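Local coordinates for HD domain protein (Enterococcus faecalis, PDB 4LRL) that probably hydrolyses deoxyribonucleoside triphosphates to deoxynucleosides and triphosphate as an allosterically regulated, metal-binding HD-domain enzyme, at residues R41-N46 with A216-T221; A62-L67 with H134-G139; I70-T75 with A83-F88; S77-G82 with Y267-S272. All coordinates share one frame; numbering follows the deposited sequence.

Contact 1 (R41-N46 with A216-T221); sequences RDPVHN and AYFTGT
The turn that follows strand 33-42 meets the last turn of helix 206-219, with CA of V44 and CA of Y217 7.0 Å apart and no hydrogen bond between the two segments. The contact is apolar. P43 lies against the Y217 ring: its CB is 3.5 Å from CE2 of Y217, and its backbone carbonyl carbon sits over one face, offset toward the rim. The CG of P43 approaches F218 CZ at 3.8 Å, the two side chains crossing at about a right angle. V44 uses one methyl, CG2, which comes to 3.9 Å from CB of Y217; with CG2 placed beside its own backbone N and CG1 anti to that N (chi1 172°), the other methyl is left to lie over the H45 ring. The turn is held from within by an Asx motif, D42 OD2 accepting from H45 N at 2.9 Å (N-H...O 165°). D42 also forms a salt bridge with R214 of helix 206-219, and its OD1 is hydrogen-bonded to H81 of the second subunit. Y217 and F218 meet their counterparts there, so the hairpin of strands 33-42 and 46-52 packs on this helix at a subunit interface.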
# COMPACT_ATOMS: atom_id res chain seq x y z
N ARG C 41 -9.35 -1.29 17.40
CA ARG C 41 -8.39 -1.33 16.32
C ARG C 41 -8.82 -2.38 15.30
O ARG C 41 -9.17 -3.51 15.65
CB ARG C 41 -7.00 -1.62 16.87
CG ARG C 41 -5.89 -0.95 16.09
CD ARG C 41 -6.02 0.57 16.10
NE ARG C 41 -5.12 1.18 15.13
CZ ARG C 41 -4.02 1.85 15.43
NH1 ARG C 41 -3.68 2.06 16.69
NH2 ARG C 41 -3.26 2.34 14.46
N ASP C 42 -8.84 -1.98 14.03
CA ASP C 42 -9.19 -2.86 12.94
C ASP C 42 -8.25 -2.62 11.78
O ASP C 42 -8.09 -1.49 11.33
CB ASP C 42 -10.64 -2.61 12.50
CG ASP C 42 -11.08 -3.56 11.40
OD1 ASP C 42 -11.10 -4.77 11.63
OD2 ASP C 42 -11.42 -3.09 10.29
N PRO C 43 -7.61 -3.68 11.27
CA PRO C 43 -6.61 -3.46 10.22
C PRO C 43 -7.21 -2.92 8.91
O PRO C 43 -6.50 -2.30 8.12
CB PRO C 43 -5.99 -4.85 10.02
CG PRO C 43 -6.99 -5.81 10.57
CD PRO C 43 -7.70 -5.10 11.68
N VAL C 44 -8.51 -3.13 8.72
CA VAL C 44 -9.19 -2.74 7.48
C VAL C 44 -9.74 -1.30 7.52
O VAL C 44 -9.44 -0.49 6.63
CB VAL C 44 -10.30 -3.76 7.11
CG1 VAL C 44 -11.14 -3.27 5.93
CG2 VAL C 44 -9.68 -5.11 6.82
N HIS C 45 -10.53 -0.99 8.55
CA HIS C 45 -11.16 0.32 8.68
C HIS C 45 -10.44 1.21 9.68
O HIS C 45 -10.96 2.26 10.08
CB HIS C 45 -12.65 0.17 9.05
CG HIS C 45 -13.41 -0.67 8.08
ND1 HIS C 45 -13.51 -0.36 6.74
CD2 HIS C 45 -14.08 -1.84 8.24
CE1 HIS C 45 -14.21 -1.29 6.12
NE2 HIS C 45 -14.58 -2.20 7.01
N ASN C 46 -9.22 0.79 10.06
CA ASN C 46 -8.38 1.44 11.06
C ASN C 46 -9.01 1.40 12.45
O ASN C 46 -8.38 0.88 13.38
CB ASN C 46 -7.95 2.84 10.61
CG ASN C 46 -7.28 2.82 9.24
OD1 ASN C 46 -6.27 2.16 9.03
ND2 ASN C 46 -7.88 3.53 8.29
N ALA C 216 -9.82 -9.36 0.79
CA ALA C 216 -8.65 -8.93 0.02
C ALA C 216 -7.48 -8.62 0.93
O ALA C 216 -6.34 -9.00 0.63
CB ALA C 216 -8.99 -7.72 -0.85
N TYR C 217 -7.77 -7.93 2.04
CA TYR C 217 -6.73 -7.50 2.96
C TYR C 217 -5.98 -8.70 3.53
O TYR C 217 -4.74 -8.69 3.59
CB TYR C 217 -7.31 -6.63 4.10
CG TYR C 217 -6.24 -6.04 5.01
CD1 TYR C 217 -5.67 -4.79 4.73
CD2 TYR C 217 -5.78 -6.73 6.14
CE1 TYR C 217 -4.67 -4.24 5.56
CE2 TYR C 217 -4.80 -6.20 6.96
CZ TYR C 217 -4.24 -4.96 6.67
OH TYR C 217 -3.26 -4.44 7.49
N PHE C 218 -6.71 -9.74 3.92
CA PHE C 218 -6.10 -10.93 4.54
C PHE C 218 -5.53 -11.97 3.56
O PHE C 218 -4.50 -12.59 3.85
CB PHE C 218 -7.06 -11.58 5.54
CG PHE C 218 -7.22 -10.79 6.81
CD1 PHE C 218 -8.23 -9.83 6.92
CD2 PHE C 218 -6.36 -10.97 7.88
CE1 PHE C 218 -8.38 -9.09 8.08
CE2 PHE C 218 -6.51 -10.21 9.05
CZ PHE C 218 -7.52 -9.27 9.14
N THR C 219 -6.17 -12.16 2.42
CA THR C 219 -5.60 -13.06 1.41
C THR C 219 -4.32 -12.47 0.81
O THR C 219 -3.44 -13.22 0.39
CB THR C 219 -6.59 -13.39 0.28
OG1 THR C 219 -7.00 -12.19 -0.36
CG2 THR C 219 -7.81 -14.13 0.82
N GLY C 220 -4.23 -11.14 0.77
CA GLY C 220 -3.07 -10.46 0.17
C GLY C 220 -3.23 -10.14 -1.31
O GLY C 220 -2.25 -9.79 -1.96
N THR C 221 -4.45 -10.27 -1.83
CA THR C 221 -4.77 -9.83 -3.19
C THR C 221 -4.99 -8.32 -3.18
O THR C 221 -6.05 -7.82 -3.55
CB THR C 221 -6.01 -10.56 -3.79
OG1 THR C 221 -7.19 -10.15 -3.09
CG2 THR C 221 -5.89 -12.06 -3.67

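Contact 2 (A62-L67 with H134-G139); sequences AEVQRL and HDVGHG. With NI (nickel (II) ion), chain N; DGT (2'-deoxyguanosine-5'-triphosphate), chain O.
R66 and V136 join the short helix 62-65 and its 3-10 extension to the HD-motif loop 134-139, the metal-binding turn of the HD-domain fold. The backbones are closest at V64 and V136, with their CA atoms 6.3 Å apart. From CB of R66, CG stands between the backbone N and the carbonyl carbon (chi1 64°), and bends at chi2 and chi3 then carry the guanidinium to the loop backbone. CZ comes to 3.7 Å from H138 O. Beyond it NH1 makes a weak hydrogen bond of 3.5 Å to V136 O, which sits at the guanidinium edge and in its plane; H138 O is also close to NH1, but at a poor angle for a bond. In V136, CG2 is anti to the backbone N (CG1 at chi1 84°), and this branch meets segment 62-67. That methyl lies 3.5 Å from the carbonyl O of E63 and 4.3 Å from CG2 of V64, and L67 CD1 closes in at a similar range.

The loop is a type I turn from D135 to H138, closed by H138 N donating to D135 O. H138 ND1 is hydrogen-bonded to S142 OG, while NE2 donates a weak bond to D135 OD1. H134 and D135 bind the nickel ion, whose protein ligands are completed by H90 and D207. Q65 NE2 donates to O6 of a bound dGTP at 3.1 Å (169°), so the short helix lies between that nucleotide and the metal turn. At the metal itself, H134 NE2 and D135 OD2 each lie 2.2 Å from nickel.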
# COMPACT_ATOMS: atom_id res chain seq x y z
N ALA C 62 -22.78 -13.25 24.28
CA ALA C 62 -22.26 -14.60 24.05
C ALA C 62 -22.31 -15.06 22.60
O ALA C 62 -21.38 -15.70 22.11
CB ALA C 62 -23.00 -15.61 24.94
N GLU C 63 -23.40 -14.72 21.91
CA GLU C 63 -23.66 -15.17 20.56
C GLU C 63 -22.79 -14.45 19.52
O GLU C 63 -22.50 -15.01 18.47
CB GLU C 63 -25.14 -15.00 20.22
CG GLU C 63 -26.09 -15.88 21.02
CD GLU C 63 -26.39 -15.33 22.41
OE1 GLU C 63 -26.14 -14.12 22.64
OE2 GLU C 63 -26.88 -16.10 23.27
N VAL C 64 -22.41 -13.21 19.80
CA VAL C 64 -21.52 -12.46 18.93
C VAL C 64 -20.07 -12.89 19.19
O VAL C 64 -19.29 -13.04 18.25
CB VAL C 64 -21.70 -10.93 19.09
CG1 VAL C 64 -20.66 -10.15 18.29
CG2 VAL C 64 -23.10 -10.52 18.64
N GLN C 65 -19.72 -13.10 20.45
CA GLN C 65 -18.36 -13.49 20.83
C GLN C 65 -17.89 -14.79 20.18
O GLN C 65 -16.70 -14.93 19.88
CB GLN C 65 -18.23 -13.60 22.35
CG GLN C 65 -18.22 -12.26 23.06
CD GLN C 65 -17.04 -11.38 22.66
OE1 GLN C 65 -15.89 -11.80 22.70
NE2 GLN C 65 -17.34 -10.13 22.29
N ARG C 66 -18.82 -15.72 19.96
CA ARG C 66 -18.44 -17.03 19.44
C ARG C 66 -18.07 -16.97 17.95
O ARG C 66 -17.44 -17.88 17.41
CB ARG C 66 -19.52 -18.09 19.74
CG ARG C 66 -20.85 -17.87 19.07
CD ARG C 66 -21.46 -19.18 18.62
NE ARG C 66 -22.21 -18.96 17.39
CZ ARG C 66 -22.51 -19.87 16.47
NH1 ARG C 66 -23.19 -19.49 15.41
NH2 ARG C 66 -22.14 -21.15 16.60
N LEU C 67 -18.45 -15.87 17.31
CA LEU C 67 -18.01 -15.61 15.94
C LEU C 67 -16.48 -15.44 15.83
O LEU C 67 -15.94 -15.56 14.75
CB LEU C 67 -18.76 -14.41 15.35
CG LEU C 67 -20.29 -14.49 15.28
CD1 LEU C 67 -20.90 -13.25 14.58
CD2 LEU C 67 -20.78 -15.79 14.61
N HIS C 134 -25.95 -9.40 11.45
CA HIS C 134 -26.38 -9.98 10.16
C HIS C 134 -25.92 -11.43 9.93
O HIS C 134 -26.59 -12.19 9.25
CB HIS C 134 -26.01 -9.08 8.97
CG HIS C 134 -24.57 -9.16 8.56
ND1 HIS C 134 -23.53 -8.72 9.36
CD2 HIS C 134 -23.99 -9.64 7.43
CE1 HIS C 134 -22.38 -8.92 8.75
NE2 HIS C 134 -22.63 -9.48 7.58
N ASP C 135 -24.80 -11.81 10.52
CA ASP C 135 -24.18 -13.11 10.28
C ASP C 135 -24.13 -13.97 11.53
O ASP C 135 -23.43 -14.99 11.55
CB ASP C 135 -22.75 -12.93 9.76
CG ASP C 135 -22.69 -12.63 8.27
OD1 ASP C 135 -23.68 -12.86 7.53
OD2 ASP C 135 -21.62 -12.15 7.84
N VAL C 136 -24.86 -13.58 12.57
CA VAL C 136 -24.78 -14.24 13.86
C VAL C 136 -25.22 -15.72 13.81
O VAL C 136 -24.79 -16.52 14.62
CB VAL C 136 -25.52 -13.42 14.97
CG1 VAL C 136 -27.01 -13.71 14.98
CG2 VAL C 136 -24.91 -13.68 16.32
N GLY C 137 -26.05 -16.08 12.83
CA GLY C 137 -26.55 -17.45 12.71
C GLY C 137 -25.64 -18.42 11.95
O GLY C 137 -25.97 -19.59 11.79
N HIS C 138 -24.51 -17.92 11.45
CA HIS C 138 -23.53 -18.77 10.78
C HIS C 138 -22.84 -19.69 11.79
O HIS C 138 -22.43 -19.23 12.86
CB HIS C 138 -22.45 -17.93 10.11
CG HIS C 138 -22.84 -17.35 8.78
ND1 HIS C 138 -23.02 -18.13 7.66
CD2 HIS C 138 -23.03 -16.07 8.39
CE1 HIS C 138 -23.32 -17.35 6.63
NE2 HIS C 138 -23.33 -16.09 7.05
N GLY C 139 -22.73 -20.97 11.44
CA GLY C 139 -21.95 -21.92 12.23
C GLY C 139 -20.64 -22.21 11.52
O GLY C 139 -20.33 -21.55 10.53
NI NI N . -21.53 -10.73 6.12
PG DGT O . -14.13 -0.95 30.09
O1G DGT O . -14.84 -1.40 31.35
O2G DGT O . -14.92 -1.14 28.82
O3G DGT O . -13.48 0.41 30.24
O3B DGT O . -12.92 -2.01 29.95
PB DGT O . -11.59 -1.66 29.11
O1B DGT O . -11.89 -0.56 28.13
O2B DGT O . -10.45 -1.49 30.09
O3A DGT O . -11.32 -3.05 28.33
PA DGT O . -12.32 -3.72 27.27
O1A DGT O . -13.51 -2.85 27.00
O2A DGT O . -12.56 -5.15 27.68
O5' DGT O . -11.41 -3.73 25.95
C5' DGT O . -10.61 -2.60 25.60
C4' DGT O . -9.94 -2.81 24.25
O4' DGT O . -10.29 -4.09 23.71
C3' DGT O . -10.40 -1.77 23.24
O3' DGT O . -9.26 -1.18 22.60
C2' DGT O . -11.25 -2.52 22.23
C1' DGT O . -10.71 -3.94 22.35
N9 DGT O . -11.67 -5.02 22.00
C8 DGT O . -11.50 -5.89 20.99
N7 DGT O . -12.52 -6.78 20.92
C5 DGT O . -13.37 -6.47 21.91
C6 DGT O . -14.65 -7.01 22.39
O6 DGT O . -15.17 -7.99 21.82
N1 DGT O . -15.22 -6.41 23.45
C2 DGT O . -14.67 -5.34 24.07
N2 DGT O . -15.30 -4.79 25.13
N3 DGT O . -13.48 -4.80 23.68
C4 DGT O . -12.80 -5.31 22.62
O HOH W 1 -22.71 -12.06 4.93
O HOH W 2 -20.13 -12.44 5.15

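Contact 3 (I70-T75 with A83-F88); sequences IKQLGT and AEHSRF
Q72 and H85 meet where the loop after helix 62-65 folds back on the N-terminal entry to helix 87-108, a helix of the HD-domain core that carries the metal ligand H90. The backbone bonds form a single beta bridge between K71 and S86, whose CA atoms are 4.4 Å apart. R87 N donates to I70 O at 2.9 Å, with the donor almost in line with the carbonyl (C=O...N 173°), and Q72 N donates to H85 O at 3.0 Å. S86 is the N-cap of helix 87-108, its OG accepting a weak bond from F88 N.

Van der Waals packing flanks the bridge. CB of Q72 lies 3.7 Å from CD2 of H85, while L73 CD1 meets that ring at its edge and makes an apolar contact with CB of A83. NE2 of H85 is hydrogen-bonded to D215, which, with the stack on F218, fixes the ring's rotation.

Of the charged chains, R87 crosses Q72 at about a right angle, its guanidinium against the 70-75 backbone with Q72 O over one face and I70 CG2 at its edge. K71 runs beside E84, but its NZ pairs with D322 in a salt bridge. L73 and R87 contribute to a dATP site seen in another structure of the protein, with no dATP bound to this chain, and R87 touches H138 of the metal loop.

One water accepts from L73 N and donates to both A83 O and H85 O. Another bridges side chains, donating to Q72 OE1 at 2.7 Å and accepting from R87 NH1 at 2.6 Å.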
# COMPACT_ATOMS: atom_id res chain seq x y z
N ILE C 70 -14.97 -18.79 14.55
CA ILE C 70 -15.44 -19.27 13.26
C ILE C 70 -14.79 -18.46 12.14
O ILE C 70 -14.95 -17.23 12.08
CB ILE C 70 -16.99 -19.22 13.16
CG1 ILE C 70 -17.63 -20.11 14.23
CG2 ILE C 70 -17.45 -19.65 11.77
CD1 ILE C 70 -19.15 -20.03 14.30
N LYS C 71 -14.05 -19.14 11.27
CA LYS C 71 -13.36 -18.48 10.16
C LYS C 71 -14.36 -17.93 9.18
O LYS C 71 -15.38 -18.56 8.91
CB LYS C 71 -12.41 -19.44 9.44
CG LYS C 71 -11.06 -19.65 10.12
CD LYS C 71 -10.13 -20.52 9.25
CE LYS C 71 -10.56 -22.00 9.23
NZ LYS C 71 -10.74 -22.65 10.59
N GLN C 72 -14.05 -16.76 8.65
CA GLN C 72 -14.91 -16.10 7.67
C GLN C 72 -14.90 -16.83 6.32
O GLN C 72 -15.93 -16.95 5.66
CB GLN C 72 -14.50 -14.62 7.50
CG GLN C 72 -15.14 -13.88 6.32
CD GLN C 72 -16.57 -13.44 6.60
OE1 GLN C 72 -17.03 -13.46 7.74
NE2 GLN C 72 -17.29 -13.05 5.56
N LEU C 73 -13.74 -17.32 5.90
CA LEU C 73 -13.64 -17.86 4.54
C LEU C 73 -13.55 -19.37 4.45
O LEU C 73 -13.36 -19.95 3.36
CB LEU C 73 -12.51 -17.18 3.77
CG LEU C 73 -12.84 -15.82 3.17
CD1 LEU C 73 -11.63 -15.35 2.38
CD2 LEU C 73 -14.10 -15.88 2.30
N GLY C 74 -13.72 -20.01 5.60
CA GLY C 74 -13.78 -21.47 5.69
C GLY C 74 -12.48 -22.10 5.24
O GLY C 74 -11.48 -22.08 5.96
N THR C 75 -12.51 -22.63 4.03
CA THR C 75 -11.42 -23.42 3.49
C THR C 75 -10.42 -22.58 2.72
O THR C 75 -9.36 -23.08 2.34
CB THR C 75 -11.94 -24.53 2.57
OG1 THR C 75 -12.81 -23.95 1.59
CG2 THR C 75 -12.70 -25.60 3.37
N ALA C 83 -5.76 -15.88 5.18
CA ALA C 83 -7.22 -15.76 5.36
C ALA C 83 -7.77 -16.44 6.64
O ALA C 83 -8.71 -17.24 6.56
CB ALA C 83 -7.95 -16.29 4.13
N GLU C 84 -7.21 -16.08 7.80
CA GLU C 84 -7.57 -16.73 9.07
C GLU C 84 -8.48 -15.85 9.92
O GLU C 84 -8.79 -16.18 11.07
CB GLU C 84 -6.32 -17.11 9.89
CG GLU C 84 -5.47 -18.23 9.30
CD GLU C 84 -6.02 -19.64 9.56
OE1 GLU C 84 -7.23 -19.76 9.84
OE2 GLU C 84 -5.24 -20.62 9.48
N HIS C 85 -8.93 -14.72 9.35
CA HIS C 85 -9.82 -13.77 10.01
C HIS C 85 -11.19 -14.38 10.33
O HIS C 85 -11.69 -15.22 9.60
CB HIS C 85 -9.98 -12.47 9.20
CG HIS C 85 -10.47 -12.68 7.79
ND1 HIS C 85 -9.74 -13.35 6.84
CD2 HIS C 85 -11.61 -12.27 7.18
CE1 HIS C 85 -10.41 -13.36 5.70
NE2 HIS C 85 -11.55 -12.71 5.88
N SER C 86 -11.79 -13.93 11.44
CA SER C 86 -13.04 -14.51 11.92
C SER C 86 -14.27 -13.77 11.40
O SER C 86 -14.18 -12.65 10.86
CB SER C 86 -13.07 -14.47 13.44
OG SER C 86 -13.21 -13.13 13.88
N ARG C 87 -15.42 -14.39 11.60
CA ARG C 87 -16.70 -13.76 11.29
C ARG C 87 -16.98 -12.61 12.26
O ARG C 87 -17.80 -11.73 11.98
CB ARG C 87 -17.83 -14.78 11.34
CG ARG C 87 -17.77 -15.83 10.26
CD ARG C 87 -19.10 -16.61 10.18
NE ARG C 87 -19.08 -17.53 9.04
CZ ARG C 87 -19.39 -17.19 7.79
NH1 ARG C 87 -19.77 -15.94 7.50
NH2 ARG C 87 -19.31 -18.09 6.84
N PHE C 88 -16.29 -12.63 13.40
CA PHE C 88 -16.42 -11.56 14.38
C PHE C 88 -15.88 -10.24 13.82
O PHE C 88 -16.56 -9.21 13.87
CB PHE C 88 -15.72 -11.93 15.68
CG PHE C 88 -15.77 -10.86 16.75
CD1 PHE C 88 -16.84 -10.78 17.63
CD2 PHE C 88 -14.70 -9.96 16.90
CE1 PHE C 88 -16.89 -9.81 18.62
CE2 PHE C 88 -14.74 -8.99 17.90
CZ PHE C 88 -15.83 -8.92 18.76
O HOH W 3 -19.55 -13.63 8.63
O HOH W 4 -11.24 -16.80 7.34
O HOH W 5 -10.44 -19.78 5.36

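Contact 4 (S77-G82 with Y267-S272); sequences SFTFHG and YFHPVS. With DGT (2'-deoxyguanosine-5'-triphosphate), chain R; TTP (thymidine-5'-triphosphate), chain S.
T79 and H269 belong to a nucleotide-binding site where dTTP and dGTP lie side by side, built where loop 77-82 meets the start of helix 270-291 in the HD-associated region. The backbones approach at T79 and S272, with CA atoms 5.7 Å apart.

With CG2 of T79 anti to its backbone N and OG1 beside it (chi1 -57°), the methyl lands over the H269 imidazole, 3.4 Å from the ring centroid and 7° off the normal, a clear CH-pi contact. OG1 meets OG of S272 at 2.7 Å in a hydrogen bond that either hydroxyl could donate, and CB of V271 also packs against it.

H269 is the N-cap residue of helix 270-291, and its ND1 accepts from V271 N at 3.1 Å, nearly within the ring plane. With ND1 accepting, NE2 of H269 is the donor to the dTTP alpha-phosphate oxygen O2A, at 2.8 Å. The F80 ring stands almost perpendicular to the imidazole, their planes 87° apart, and takes C2' of the dTTP sugar over one face.

The neighbouring dGTP is touched by V271, whose CG2 faces the phosphate chain, and is bonded by R350 and K354 of this chain; K38, N60, Q65 and R68 of the second subunit complete its grip. R41 of the second subunit and R233 of the third also bond the dTTP, so the site lies where three subunits meet, consistent with allosteric control. Between the nucleotides lies the carbonyl of T79: its O accepts from O3' of dTTP at 2.6 Å and is 3.3 Å from C1' of dGTP.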
# COMPACT_ATOMS: atom_id res chain seq x y z
N SER C 77 -8.33 -20.46 3.64
CA SER C 77 -7.04 -20.34 4.29
C SER C 77 -6.04 -21.41 3.81
O SER C 77 -4.84 -21.26 3.98
CB SER C 77 -7.20 -20.37 5.81
OG SER C 77 -7.53 -21.67 6.27
N PHE C 78 -6.55 -22.47 3.20
CA PHE C 78 -5.66 -23.51 2.68
C PHE C 78 -4.94 -23.07 1.40
O PHE C 78 -3.83 -23.55 1.10
CB PHE C 78 -6.44 -24.81 2.46
CG PHE C 78 -6.86 -25.49 3.74
CD1 PHE C 78 -8.20 -25.55 4.09
CD2 PHE C 78 -5.91 -26.07 4.58
CE1 PHE C 78 -8.61 -26.19 5.28
CE2 PHE C 78 -6.30 -26.71 5.77
CZ PHE C 78 -7.66 -26.77 6.12
N THR C 79 -5.56 -22.15 0.67
CA THR C 79 -4.97 -21.63 -0.57
C THR C 79 -4.35 -20.24 -0.36
O THR C 79 -3.32 -19.94 -0.97
CB THR C 79 -6.01 -21.58 -1.70
OG1 THR C 79 -6.56 -22.88 -1.90
CG2 THR C 79 -5.37 -21.11 -3.00
N PHE C 80 -4.97 -19.43 0.50
CA PHE C 80 -4.47 -18.11 0.90
C PHE C 80 -4.30 -18.14 2.41
O PHE C 80 -5.27 -17.92 3.16
CB PHE C 80 -5.48 -17.02 0.52
CG PHE C 80 -5.77 -16.94 -0.97
CD1 PHE C 80 -5.03 -16.09 -1.79
CD2 PHE C 80 -6.78 -17.72 -1.54
CE1 PHE C 80 -5.30 -16.01 -3.16
CE2 PHE C 80 -7.06 -17.66 -2.91
CZ PHE C 80 -6.32 -16.81 -3.73
N HIS C 81 -3.07 -18.43 2.88
CA HIS C 81 -2.87 -18.73 4.29
C HIS C 81 -3.01 -17.52 5.23
O HIS C 81 -3.05 -17.67 6.44
CB HIS C 81 -1.57 -19.51 4.53
CG HIS C 81 -0.33 -18.74 4.23
ND1 HIS C 81 0.40 -18.91 3.08
CD2 HIS C 81 0.31 -17.79 4.95
CE1 HIS C 81 1.44 -18.10 3.10
NE2 HIS C 81 1.41 -17.40 4.22
N GLY C 82 -3.08 -16.32 4.67
CA GLY C 82 -3.43 -15.17 5.49
C GLY C 82 -4.90 -15.13 5.88
O GLY C 82 -5.25 -14.43 6.81
N TYR C 267 -12.65 -16.74 -4.11
CA TYR C 267 -13.79 -17.55 -3.69
C TYR C 267 -13.97 -18.82 -4.53
O TYR C 267 -14.37 -19.84 -3.99
CB TYR C 267 -15.10 -16.73 -3.65
CG TYR C 267 -15.01 -15.44 -2.82
CD1 TYR C 267 -15.68 -14.29 -3.23
CD2 TYR C 267 -14.25 -15.37 -1.65
CE1 TYR C 267 -15.61 -13.11 -2.50
CE2 TYR C 267 -14.17 -14.19 -0.92
CZ TYR C 267 -14.85 -13.06 -1.35
OH TYR C 267 -14.77 -11.89 -0.63
N PHE C 268 -13.65 -18.74 -5.82
CA PHE C 268 -13.87 -19.87 -6.72
C PHE C 268 -12.64 -20.76 -6.88
O PHE C 268 -12.65 -21.68 -7.71
CB PHE C 268 -14.32 -19.39 -8.11
CG PHE C 268 -15.66 -18.69 -8.13
CD1 PHE C 268 -16.50 -18.69 -7.01
CD2 PHE C 268 -16.10 -18.06 -9.29
CE1 PHE C 268 -17.74 -18.06 -7.05
CE2 PHE C 268 -17.34 -17.42 -9.34
CZ PHE C 268 -18.16 -17.42 -8.21
N HIS C 269 -11.59 -20.51 -6.10
CA HIS C 269 -10.32 -21.23 -6.25
C HIS C 269 -10.49 -22.73 -6.11
O HIS C 269 -11.04 -23.20 -5.11
CB HIS C 269 -9.25 -20.73 -5.28
CG HIS C 269 -7.86 -21.05 -5.74
ND1 HIS C 269 -7.33 -22.32 -5.69
CD2 HIS C 269 -6.90 -20.26 -6.29
CE1 HIS C 269 -6.10 -22.30 -6.19
NE2 HIS C 269 -5.82 -21.06 -6.55
N PRO C 270 -10.01 -23.49 -7.11
CA PRO C 270 -10.13 -24.97 -7.13
C PRO C 270 -9.51 -25.69 -5.93
O PRO C 270 -10.07 -26.67 -5.45
CB PRO C 270 -9.42 -25.37 -8.42
CG PRO C 270 -9.43 -24.12 -9.28
CD PRO C 270 -9.39 -22.96 -8.34
N VAL C 271 -8.36 -25.23 -5.45
CA VAL C 271 -7.70 -25.93 -4.36
C VAL C 271 -8.53 -25.78 -3.08
O VAL C 271 -8.75 -26.75 -2.37
CB VAL C 271 -6.24 -25.48 -4.19
CG1 VAL C 271 -5.62 -26.11 -2.97
CG2 VAL C 271 -5.44 -25.82 -5.43
N SER C 272 -9.03 -24.58 -2.83
CA SER C 272 -9.91 -24.35 -1.68
C SER C 272 -11.16 -25.20 -1.76
O SER C 272 -11.59 -25.78 -0.76
CB SER C 272 -10.31 -22.88 -1.58
OG SER C 272 -9.16 -22.07 -1.64
PG DGT R . 0.94 -28.71 -7.43
O1G DGT R . 1.22 -27.50 -8.30
O2G DGT R . 0.86 -30.02 -8.21
O3G DGT R . 1.78 -28.78 -6.16
O3B DGT R . -0.56 -28.56 -6.85
PB DGT R . -1.39 -27.19 -6.90
O1B DGT R . -2.47 -27.33 -7.94
O2B DGT R . -0.44 -26.02 -6.95
O3A DGT R . -2.09 -27.19 -5.46
PA DGT R . -1.38 -26.89 -4.06
O1A DGT R . -1.97 -27.86 -3.07
O2A DGT R . 0.11 -26.79 -4.15
O5' DGT R . -1.96 -25.44 -3.67
C5' DGT R . -1.99 -24.34 -4.57
C4' DGT R . -1.48 -23.08 -3.88
O4' DGT R . -1.97 -22.93 -2.54
C3' DGT R . 0.03 -23.12 -3.73
O3' DGT R . 0.72 -22.85 -4.96
C2' DGT R . 0.28 -22.12 -2.60
C1' DGT R . -1.02 -22.14 -1.80
N9 DGT R . -0.84 -22.69 -0.44
C8 DGT R . -1.21 -22.07 0.70
N7 DGT R . -0.92 -22.82 1.80
C5 DGT R . -0.34 -23.95 1.36
C6 DGT R . 0.23 -25.18 1.97
O6 DGT R . 0.24 -25.38 3.20
N1 DGT R . 0.73 -26.11 1.17
C2 DGT R . 0.76 -25.98 -0.16
N2 DGT R . 1.29 -27.00 -0.87
N3 DGT R . 0.25 -24.90 -0.81
C4 DGT R . -0.29 -23.86 -0.11
PA TTP S . -1.75 -21.20 -7.54
O1A TTP S . -0.87 -22.32 -7.05
O2A TTP S . -3.24 -21.39 -7.60
O3A TTP S . -1.27 -20.67 -9.00
PB TTP S . 0.24 -20.43 -9.55
O1B TTP S . 1.03 -19.66 -8.51
O2B TTP S . 0.12 -19.78 -10.91
O3B TTP S . 0.93 -21.90 -9.70
PG TTP S . 0.23 -23.37 -9.84
O1G TTP S . 1.28 -24.18 -10.57
O2G TTP S . -1.05 -23.14 -10.64
O3G TTP S . -0.00 -23.87 -8.43
O5' TTP S . -1.47 -19.93 -6.59
C5' TTP S . -0.43 -19.91 -5.61
C4' TTP S . -0.67 -18.75 -4.65
O4' TTP S . -1.01 -17.58 -5.41
C3' TTP S . -1.82 -19.04 -3.70
O3' TTP S . -1.49 -18.69 -2.36
C2' TTP S . -2.94 -18.13 -4.15
C1' TTP S . -2.25 -17.04 -4.94
N1 TTP S . -3.11 -16.61 -6.05
C2 TTP S . -3.43 -15.22 -6.23
O2 TTP S . -2.97 -14.35 -5.45
N3 TTP S . -4.23 -14.85 -7.25
C4 TTP S . -4.74 -15.77 -8.09
O4 TTP S . -5.48 -15.39 -9.03
C5 TTP S . -4.44 -17.14 -7.94
C5M TTP S . -4.99 -18.19 -8.87
C6 TTP S . -3.61 -17.54 -6.89

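Overall arrangement
Contact 3 is the middle link of the set. It touches contact 2, where L67 O is 3.2 Å from F88 N in a probable hydrogen bond, and contact 4, where T75 OG1 is likewise 3.2 Å from S272 O. Contact 1 meets contact 3 (F218 CB to H85 ND1, 3.5 Å) and contact 4 (F218 CB to G82 O, 3.6 Å). Contacts 2 and 4 do not touch, their centres about 23 Å apart, yet their dGTP sites are equivalent: K38, N60, Q65 and R68 of this chain hold the first dGTP, and the same residues of the second subunit hold the other. Q72's side chain is about 5 Å from nickel, so contact 3 lies beside the metal centre and touches the contact forming the dTTP/dGTP site.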